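Local coordinates for protein putative aminopeptidase (Leishmania major, PDB 5NTH) that probably acts as a manganese-dependent leucyl aminopeptidase of the M17 family, removing residues from the N-termini of peptides, and binds the inhibitor actinonin, at residues L137-E148 / M179-A190; M445-C456 / G525-F534. All coordinates share one frame; numbering follows the deposited sequence.

How the interactions relate
Interactions 1 and 2 lie in the two domains of the enzyme, close to where these domains meet. Interaction 1 pairs neighbouring parallel strands in the mixed sheet of the N-terminal, macro-like domain; interaction 2 packs helix 439-452 against the C-terminal helix 528-536 of the catalytic domain. They follow one another along the chain, the first closing before the second opens, with centres about 19 Å apart. They touch where Gly146 O, in the loop after strand 137-142, accepts a weak hydrogen bond from Gln451 NE2. Helix 148-156, the crossover of interaction 1, also brings Asn153 to Asp454 of interaction 2, so the domains are joined beside both contacts. Neither contact lies at the manganese site.

Interaction 1: residues L137-E148 / M179-A190; sequences LDVYVCAPAGSE and MSLNVVMSSRAA
A beta-alpha-beta crossover of the macro-like N-terminal domain sets strand 137-142 parallel to strand 181-185, with helix 148-156 in the connection. Their backbones form the regular parallel ladder: Asn182 N donates to Leu137 O at 2.8 Å, and the pattern climbs through Val139 and Val184 to Ser186 N, which reaches Val141 O at 2.9 Å. Side chains then decorate two faces. On one, Leu137, Val139, Val141, Leu181, Val183 and Met185 form an apolar layer, on which helices 117-127 and 148-156 pack; Val141 CG2 meets Val183 CG1 at 4.2 Å. On the other, Tyr140 and Val184 lie side by side. The tyrosine's first torsion (chi1 -89°) places CG beside its own backbone N, and the ring turns a face to the valine, whose CB stands 3.9 Å from the ring centroid in a CH-pi contact. The branch CG1 comes closer to the rim, 3.5 Å from Tyr140 CE2, while Phe66 meets the same ring edge-to-face. Beyond the strands, a type II turn from Pro144 to Ser147 leads into the crossover helix, and Glu148 folds back with a bend at chi2 (89°). Its side chain crosses that of Met185 at about a right angle, Glu148 CG lying 4.0 Å from Met185 SD. The carboxylate lies against Ala189 CB, and Glu148 OE2 accepts a hydrogen bond from Ser187 OG at 2.9 Å through its anti lone pair.

Interaction 2: residues M445-C456 / G525-F534; sequences MISAGLQSGDLC and GYGVTLVFEF
Knobs-into-holes packing joins two helices of the M17 catalytic domain: Leu530 is the knob, and Met445, Ala448, Gly449 and Ser452 form its hole. The short helical segments 445-452 and 528-534 cross at 117° with axes 8.2 Å apart, a close approach consistent with the small residues Ala448 and Gly449 at the crossing. Leu530 CD1 lies against the backbone of Gly449, and both methyls, CD1 and CD2, reach Cys456 SG. Beside the knob, Met445 bends at chi2 and chi3 (65° and 74°), which curls its methyl over the Phe534 ring; CE stands 3.5 Å from the centroid, almost on the ring normal, while SD makes an oblique Met-aromatic contact. Ala448 CB lies at the edge of this ring, near its plane, and 3.6 Å from the side-chain carbon Phe534 CB.

The looser side is at Gln451, which is partly exposed. Here a methylene of Gln451, CB, lies 3.7 Å from the carboxylate oxygen OE1 of Glu533, and the polar ends turn to other partners: Gln451 to Tyr115, Glu533 to Arg536 and Thr149.

At the C-terminal end of helix 439-452 the polar atoms are tied down. Ser452 OG accepts from Asp454 N, an ST turn, and separately donates to Ala448 O. Asp454 then lays its CB over one face of the Tyr526 ring, and Asn153 binds its OD1. Its other oxygen meets the start of helix 528-536: weak bonds come from Thr529 N and Leu530 N, and the straighter one from Gly527 N reaches Asp454 OD2 at 2.9 Å, from above the carboxylate plane.

Interaction 1: residues L137-E148 / M179-A190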
loop_
_atom_site.group_PDB
_atom_site.type_symbol
_atom_site.label_atom_id
_atom_site.label_comp_id
_atom_site.label_asym_id
_atom_site.label_seq_id
_atom_site.Cartn_x
_atom_site.Cartn_y
_atom_site.Cartn_z
ATOM N N LEU A 137 37.694 20.870 -23.863
ATOM C CA LEU A 137 36.903 21.980 -23.322
ATOM C C LEU A 137 37.804 22.752 -22.395
ATOM O O LEU A 137 38.321 22.189 -21.447
ATOM C CB LEU A 137 35.686 21.489 -22.549
ATOM C CG LEU A 137 34.982 22.501 -21.630
ATOM C CD1 LEU A 137 34.312 23.587 -22.448
ATOM C CD2 LEU A 137 33.973 21.789 -20.724
ATOM N N ASP A 138 37.983 24.033 -22.687
ATOM C CA ASP A 138 38.684 24.946 -21.814
ATOM C C ASP A 138 37.686 25.467 -20.785
ATOM O O ASP A 138 36.575 25.883 -21.132
ATOM C CB ASP A 138 39.299 26.116 -22.596
ATOM C CG ASP A 138 40.619 25.759 -23.276
ATOM O OD1 ASP A 138 41.296 24.789 -22.918
ATOM O OD2 ASP A 138 41.012 26.478 -24.196
ATOM N N VAL A 139 38.086 25.409 -19.514
ATOM C CA VAL A 139 37.236 25.837 -18.424
ATOM C C VAL A 139 37.921 26.987 -17.701
ATOM O O VAL A 139 38.934 26.790 -17.011
ATOM C CB VAL A 139 36.969 24.698 -17.445
ATOM C CG1 VAL A 139 36.076 25.172 -16.317
ATOM C CG2 VAL A 139 36.319 23.548 -18.174
ATOM N N TYR A 140 37.360 28.180 -17.881
ATOM C CA TYR A 140 37.940 29.369 -17.339
ATOM C C TYR A 140 37.136 29.671 -16.124
ATOM O O TYR A 140 35.970 30.007 -16.236
ATOM C CB TYR A 140 37.912 30.540 -18.334
ATOM C CG TYR A 140 39.130 30.605 -19.246
ATOM C CD1 TYR A 140 39.243 29.745 -20.353
ATOM C CD2 TYR A 140 40.179 31.521 -19.014
ATOM C CE1 TYR A 140 40.347 29.808 -21.216
ATOM C CE2 TYR A 140 41.295 31.579 -19.865
ATOM C CZ TYR A 140 41.374 30.722 -20.971
ATOM O OH TYR A 140 42.448 30.729 -21.838
ATOM N N VAL A 141 37.775 29.555 -14.964
ATOM C CA VAL A 141 37.128 29.790 -13.685
ATOM C C VAL A 141 37.662 31.001 -12.953
ATOM O O VAL A 141 38.836 31.091 -12.667
ATOM C CB VAL A 141 37.332 28.615 -12.743
ATOM C CG1 VAL A 141 36.396 28.754 -11.542
ATOM C CG2 VAL A 141 37.098 27.309 -13.470
ATOM N N CYS A 142 36.756 31.909 -12.633
ATOM C CA CYS A 142 37.056 33.078 -11.820
ATOM C C CYS A 142 36.763 32.820 -10.336
ATOM O O CYS A 142 35.684 33.155 -9.818
ATOM C CB CYS A 142 36.270 34.266 -12.336
ATOM S SG CYS A 142 36.838 34.648 -13.997
ATOM N N ALA A 143 37.752 32.226 -9.674
ATOM C CA ALA A 143 37.652 31.884 -8.270
ATOM C C ALA A 143 38.928 32.248 -7.549
ATOM O O ALA A 143 40.025 31.962 -8.054
ATOM C CB ALA A 143 37.362 30.404 -8.088
ATOM N N PRO A 144 38.779 32.821 -6.337
ATOM C CA PRO A 144 39.917 33.318 -5.572
ATOM C C PRO A 144 40.793 32.197 -5.023
ATOM O O PRO A 144 40.384 31.035 -4.937
ATOM C CB PRO A 144 39.268 34.113 -4.440
ATOM C CG PRO A 144 37.934 33.485 -4.247
ATOM C CD PRO A 144 37.573 32.713 -5.488
ATOM N N ALA A 145 42.019 32.568 -4.697
ATOM C CA ALA A 145 42.988 31.624 -4.173
ATOM C C ALA A 145 42.416 31.014 -2.886
ATOM O O ALA A 145 41.817 31.731 -2.075
ATOM C CB ALA A 145 44.312 32.341 -3.898
ATOM N N GLY A 146 42.582 29.705 -2.725
ATOM C CA GLY A 146 41.904 28.953 -1.661
ATOM C C GLY A 146 40.795 28.044 -2.171
ATOM O O GLY A 146 40.406 27.098 -1.494
ATOM N N SER A 147 40.308 28.328 -3.372
ATOM C CA SER A 147 39.284 27.545 -4.012
ATOM C C SER A 147 39.793 26.376 -4.911
ATOM O O SER A 147 38.999 25.585 -5.433
ATOM C CB SER A 147 38.362 28.496 -4.765
ATOM O OG SER A 147 38.977 29.090 -5.898
ATOM N N GLU A 148 41.101 26.186 -5.018
ATOM C CA GLU A 148 41.652 25.162 -5.916
ATOM C C GLU A 148 41.083 23.747 -5.748
ATOM O O GLU A 148 40.771 23.094 -6.745
ATOM C CB GLU A 148 43.175 25.099 -5.842
ATOM C CG GLU A 148 43.884 26.356 -6.349
ATOM C CD GLU A 148 44.121 27.414 -5.277
ATOM O OE1 GLU A 148 44.354 27.074 -4.077
ATOM O OE2 GLU A 148 44.067 28.608 -5.638
ATOM N N MET A 179 36.850 12.952 -24.555
ATOM C CA MET A 179 37.109 14.364 -24.563
ATOM C C MET A 179 38.063 14.689 -23.422
ATOM O O MET A 179 38.655 13.810 -22.824
ATOM C CB MET A 179 35.781 15.089 -24.407
ATOM C CG MET A 179 35.188 14.939 -23.020
ATOM S SD MET A 179 34.133 16.306 -22.622
ATOM C CE MET A 179 35.260 17.577 -22.098
ATOM N N SER A 180 38.203 15.966 -23.117
ATOM C CA SER A 180 39.181 16.394 -22.157
ATOM C C SER A 180 38.916 17.787 -21.666
ATOM O O SER A 180 38.572 18.650 -22.458
ATOM C CB SER A 180 40.546 16.370 -22.814
ATOM O OG SER A 180 41.482 16.404 -21.787
ATOM N N LEU A 181 39.118 18.013 -20.370
ATOM C CA LEU A 181 38.875 19.339 -19.774
ATOM C C LEU A 181 40.163 19.976 -19.340
ATOM O O LEU A 181 40.955 19.339 -18.683
ATOM C CB LEU A 181 37.949 19.267 -18.573
ATOM C CG LEU A 181 36.537 18.767 -18.842
ATOM C CD1 LEU A 181 36.530 17.247 -18.807
ATOM C CD2 LEU A 181 35.582 19.306 -17.796
ATOM N N ASN A 182 40.362 21.231 -19.735
ATOM C CA ASN A 182 41.573 21.993 -19.436
ATOM C C ASN A 182 41.201 23.185 -18.526
ATOM O O ASN A 182 40.549 24.140 -18.966
ATOM C CB ASN A 182 42.200 22.455 -20.744
ATOM C CG ASN A 182 43.470 23.278 -20.536
ATOM O OD1 ASN A 182 43.505 24.478 -20.856
ATOM N ND2 ASN A 182 44.514 22.642 -19.961
ATOM N N VAL A 183 41.585 23.106 -17.252
ATOM C CA VAL A 183 41.163 24.120 -16.290
ATOM C C VAL A 183 42.177 25.247 -16.249
ATOM O O VAL A 183 43.395 25.031 -16.107
ATOM C CB VAL A 183 40.947 23.578 -14.854
ATOM C CG1 VAL A 183 40.250 24.618 -13.993
ATOM C CG2 VAL A 183 40.077 22.325 -14.858
ATOM N N VAL A 184 41.630 26.449 -16.354
ATOM C CA VAL A 184 42.389 27.680 -16.295
ATOM C C VAL A 184 41.776 28.521 -15.202
ATOM O O VAL A 184 40.762 29.177 -15.406
ATOM C CB VAL A 184 42.323 28.455 -17.633
ATOM C CG1 VAL A 184 43.165 29.718 -17.571
ATOM C CG2 VAL A 184 42.802 27.588 -18.780
ATOM N N MET A 185 42.375 28.496 -14.029
ATOM C CA MET A 185 41.865 29.341 -12.967
ATOM C C MET A 185 42.480 30.750 -13.019
ATOM O O MET A 185 43.659 30.916 -13.377
ATOM C CB MET A 185 42.166 28.702 -11.632
ATOM C CG MET A 185 41.391 27.420 -11.401
ATOM S SD MET A 185 41.875 26.631 -9.853
ATOM C CE MET A 185 43.437 25.888 -10.393
ATOM N N SER A 186 41.701 31.755 -12.614
ATOM C CA SER A 186 42.239 33.119 -12.512
ATOM C C SER A 186 43.384 33.220 -11.448
ATOM O O SER A 186 44.413 33.846 -11.708
ATOM C CB SER A 186 41.123 34.171 -12.318
ATOM O OG SER A 186 40.330 33.895 -11.183
ATOM N N SER A 187 43.227 32.554 -10.309
ATOM C CA SER A 187 44.293 32.464 -9.297
ATOM C C SER A 187 45.417 31.567 -9.794
ATOM O O SER A 187 45.144 30.580 -10.490
ATOM C CB SER A 187 43.792 31.854 -7.967
ATOM O OG SER A 187 44.259 30.495 -7.810
ATOM N N ARG A 188 46.651 31.872 -9.369
ATOM C CA ARG A 188 47.833 31.117 -9.791
ATOM C C ARG A 188 48.487 30.323 -8.672
ATOM O O ARG A 188 49.563 29.747 -8.868
ATOM C CB ARG A 188 48.865 32.060 -10.406
ATOM C CG ARG A 188 48.432 32.741 -11.701
ATOM C CD ARG A 188 49.577 33.570 -12.326
ATOM N NE ARG A 188 50.653 32.668 -12.757
ATOM C CZ ARG A 188 51.888 32.634 -12.283
ATOM N NH1 ARG A 188 52.721 31.733 -12.759
ATOM N NH2 ARG A 188 52.318 33.498 -11.364
ATOM N N ALA A 189 47.812 30.232 -7.530
ATOM C CA ALA A 189 48.362 29.587 -6.320
ATOM C C ALA A 189 48.848 28.137 -6.478
ATOM O O ALA A 189 49.816 27.720 -5.837
ATOM C CB ALA A 189 47.352 29.666 -5.204
ATOM N N ALA A 190 48.172 27.371 -7.317
ATOM C CA ALA A 190 48.628 26.022 -7.663
ATOM C C ALA A 190 50.008 26.016 -8.350
ATOM O O ALA A 190 50.780 25.039 -8.226
ATOM C CB ALA A 190 47.586 25.320 -8.545
#

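Interaction 2: residues M445-C456 / G525-F534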
loop_
_atom_site.group_PDB
_atom_site.type_symbol
_atom_site.label_atom_id
_atom_site.label_comp_id
_atom_site.label_asym_id
_atom_site.label_seq_id
_atom_site.Cartn_x
_atom_site.Cartn_y
_atom_site.Cartn_z
ATOM N N MET A 445 34.812 18.681 10.198
ATOM C CA MET A 445 34.302 17.977 9.065
ATOM C C MET A 445 33.356 18.897 8.296
ATOM O O MET A 445 33.433 18.945 7.092
ATOM C CB MET A 445 33.631 16.690 9.499
ATOM C CG MET A 445 33.299 15.769 8.351
ATOM S SD MET A 445 34.716 15.098 7.452
ATOM C CE MET A 445 35.386 13.869 8.556
ATOM N N ILE A 446 32.515 19.668 8.988
ATOM C CA ILE A 446 31.632 20.627 8.303
ATOM C C ILE A 446 32.461 21.572 7.450
ATOM O O ILE A 446 32.165 21.809 6.278
ATOM C CB ILE A 446 30.742 21.411 9.288
ATOM C CG1 ILE A 446 29.800 20.475 10.056
ATOM C CG2 ILE A 446 29.892 22.469 8.608
ATOM C CD1 ILE A 446 29.328 19.228 9.351
ATOM N N SER A 447 33.523 22.080 8.048
ATOM C CA SER A 447 34.435 22.985 7.363
ATOM C C SER A 447 35.190 22.379 6.217
ATOM O O SER A 447 35.475 23.088 5.262
ATOM C CB SER A 447 35.449 23.541 8.345
ATOM O OG SER A 447 34.757 24.370 9.247
ATOM N N ALA A 448 35.563 21.110 6.307
ATOM C CA ALA A 448 36.259 20.506 5.191
ATOM C C ALA A 448 35.261 20.316 4.043
ATOM O O ALA A 448 35.612 20.394 2.884
ATOM C CB ALA A 448 36.897 19.208 5.602
ATOM N N GLY A 449 34.005 20.138 4.391
ATOM C CA GLY A 449 32.941 20.126 3.432
ATOM C C GLY A 449 32.726 21.445 2.719
ATOM O O GLY A 449 32.446 21.457 1.534
ATOM N N LEU A 450 32.830 22.556 3.420
ATOM C CA LEU A 450 32.644 23.856 2.767
ATOM C C LEU A 450 33.792 24.196 1.851
ATOM O O LEU A 450 33.602 24.801 0.799
ATOM C CB LEU A 450 32.520 24.975 3.792
ATOM C CG LEU A 450 31.381 24.859 4.784
ATOM C CD1 LEU A 450 31.369 26.039 5.760
ATOM C CD2 LEU A 450 30.065 24.717 4.012
ATOM N N GLN A 451 34.995 23.844 2.277
ATOM C CA GLN A 451 36.181 24.087 1.474
ATOM C C GLN A 451 36.276 23.130 0.307
ATOM O O GLN A 451 36.801 23.509 -0.705
ATOM C CB GLN A 451 37.474 23.994 2.310
ATOM C CG GLN A 451 37.874 25.266 3.057
ATOM C CD GLN A 451 38.117 26.480 2.155
ATOM O OE1 GLN A 451 37.465 27.521 2.346
ATOM N NE2 GLN A 451 39.056 26.364 1.171
ATOM N N SER A 452 35.797 21.898 0.458
ATOM C CA SER A 452 35.930 20.866 -0.577
ATOM C C SER A 452 34.811 20.859 -1.600
ATOM O O SER A 452 34.969 20.253 -2.626
ATOM C CB SER A 452 35.965 19.459 0.042
ATOM O OG SER A 452 34.703 19.059 0.530
ATOM N N GLY A 453 33.671 21.460 -1.295
ATOM C CA GLY A 453 32.457 21.268 -2.078
ATOM C C GLY A 453 31.756 19.912 -1.955
ATOM O O GLY A 453 30.859 19.622 -2.744
ATOM N N ASP A 454 32.192 19.073 -1.009
ATOM C CA ASP A 454 31.501 17.830 -0.616
ATOM C C ASP A 454 30.790 18.149 0.712
ATOM O O ASP A 454 31.295 17.879 1.808
ATOM C CB ASP A 454 32.495 16.680 -0.375
ATOM C CG ASP A 454 33.055 16.054 -1.656
ATOM O OD1 ASP A 454 32.774 16.515 -2.778
ATOM O OD2 ASP A 454 33.803 15.054 -1.540
ATOM N N LEU A 455 29.600 18.701 0.601
ATOM C CA LEU A 455 28.923 19.272 1.745
ATOM C C LEU A 455 28.479 18.267 2.828
ATOM O O LEU A 455 28.421 17.061 2.623
ATOM C CB LEU A 455 27.737 20.108 1.275
ATOM C CG LEU A 455 28.004 21.128 0.172
ATOM C CD1 LEU A 455 26.719 21.864 -0.187
ATOM C CD2 LEU A 455 29.063 22.115 0.592
ATOM N N CYS A 456 28.160 18.840 3.982
ATOM C CA CYS A 456 28.059 18.159 5.249
ATOM C C CYS A 456 27.158 18.925 6.149
ATOM O O CYS A 456 27.095 20.149 6.069
ATOM C CB CYS A 456 29.387 18.193 5.951
ATOM S SG CYS A 456 30.397 16.827 5.540
ATOM N N GLY A 525 31.284 11.025 -6.921
ATOM C CA GLY A 525 32.628 10.962 -6.343
ATOM C C GLY A 525 32.706 11.494 -4.912
ATOM O O GLY A 525 33.798 11.567 -4.331
ATOM N N TYR A 526 31.555 11.863 -4.337
ATOM C CA TYR A 526 31.499 12.418 -2.997
ATOM C C TYR A 526 32.314 11.604 -2.015
ATOM O O TYR A 526 32.214 10.384 -1.999
ATOM C CB TYR A 526 30.080 12.450 -2.486
ATOM C CG TYR A 526 29.938 13.149 -1.166
ATOM C CD1 TYR A 526 30.456 12.599 0.025
ATOM C CD2 TYR A 526 29.288 14.355 -1.085
ATOM C CE1 TYR A 526 30.325 13.247 1.242
ATOM C CE2 TYR A 526 29.141 14.991 0.135
ATOM C CZ TYR A 526 29.657 14.427 1.287
ATOM O OH TYR A 526 29.526 15.114 2.457
ATOM N N GLY A 527 33.076 12.312 -1.181
ATOM C CA GLY A 527 33.838 11.722 -0.114
ATOM C C GLY A 527 35.318 11.922 -0.302
ATOM O O GLY A 527 36.036 12.114 0.667
ATOM N N VAL A 528 35.768 11.860 -1.546
ATOM C CA VAL A 528 37.183 11.871 -1.887
ATOM C C VAL A 528 37.849 13.175 -1.477
ATOM O O VAL A 528 38.976 13.180 -0.967
ATOM C CB VAL A 528 37.375 11.733 -3.406
ATOM C CG1 VAL A 528 38.836 11.930 -3.780
ATOM C CG2 VAL A 528 36.890 10.368 -3.891
ATOM N N THR A 529 37.153 14.275 -1.739
ATOM C CA THR A 529 37.678 15.612 -1.508
ATOM C C THR A 529 37.297 16.126 -0.119
ATOM O O THR A 529 37.932 17.074 0.398
ATOM C CB THR A 529 37.191 16.595 -2.599
ATOM O OG1 THR A 529 37.397 16.025 -3.898
ATOM C CG2 THR A 529 37.966 17.894 -2.562
ATOM N N LEU A 530 36.265 15.536 0.488
ATOM C CA LEU A 530 35.934 15.886 1.849
ATOM C C LEU A 530 37.110 15.483 2.737
ATOM O O LEU A 530 37.625 16.287 3.505
ATOM C CB LEU A 530 34.650 15.207 2.275
ATOM C CG LEU A 530 34.231 15.461 3.728
ATOM C CD1 LEU A 530 33.898 16.924 4.034
ATOM C CD2 LEU A 530 33.063 14.554 4.023
ATOM N N VAL A 531 37.549 14.243 2.566
ATOM C CA VAL A 531 38.602 13.613 3.372
ATOM C C VAL A 531 39.997 14.184 3.123
ATOM O O VAL A 531 40.797 14.321 4.039
ATOM C CB VAL A 531 38.629 12.116 3.084
ATOM C CG1 VAL A 531 39.908 11.453 3.544
ATOM C CG2 VAL A 531 37.462 11.452 3.768
ATOM N N PHE A 532 40.297 14.473 1.871
ATOM C CA PHE A 532 41.500 15.180 1.541
ATOM C C PHE A 532 41.560 16.502 2.314
ATOM O O PHE A 532 42.539 16.762 2.991
ATOM C CB PHE A 532 41.568 15.402 0.041
ATOM C CG PHE A 532 42.935 15.737 -0.451
ATOM C CD1 PHE A 532 43.359 17.037 -0.497
ATOM C CD2 PHE A 532 43.810 14.724 -0.862
ATOM C CE1 PHE A 532 44.631 17.336 -0.964
ATOM C CE2 PHE A 532 45.087 15.014 -1.337
ATOM C CZ PHE A 532 45.494 16.327 -1.390
ATOM N N GLU A 533 40.500 17.304 2.273
ATOM C CA GLU A 533 40.494 18.586 3.007
ATOM C C GLU A 533 40.612 18.378 4.501
ATOM O O GLU A 533 41.507 18.943 5.142
ATOM C CB GLU A 533 39.232 19.409 2.739
ATOM C CG GLU A 533 39.370 20.330 1.546
ATOM C CD GLU A 533 40.456 21.407 1.714
ATOM O OE1 GLU A 533 40.531 22.047 2.799
ATOM O OE2 GLU A 533 41.238 21.619 0.733
ATOM N N PHE A 534 39.708 17.562 5.032
ATOM C CA PHE A 534 39.643 17.289 6.439
ATOM C C PHE A 534 41.001 16.899 7.019
ATOM O O PHE A 534 41.405 17.451 8.033
ATOM C CB PHE A 534 38.603 16.191 6.709
ATOM C CG PHE A 534 38.484 15.823 8.152
ATOM C CD1 PHE A 534 37.819 16.664 9.036
ATOM C CD2 PHE A 534 39.070 14.659 8.633
ATOM C CE1 PHE A 534 37.730 16.346 10.380
ATOM C CE2 PHE A 534 38.976 14.323 9.972
ATOM C CZ PHE A 534 38.306 15.168 10.848
#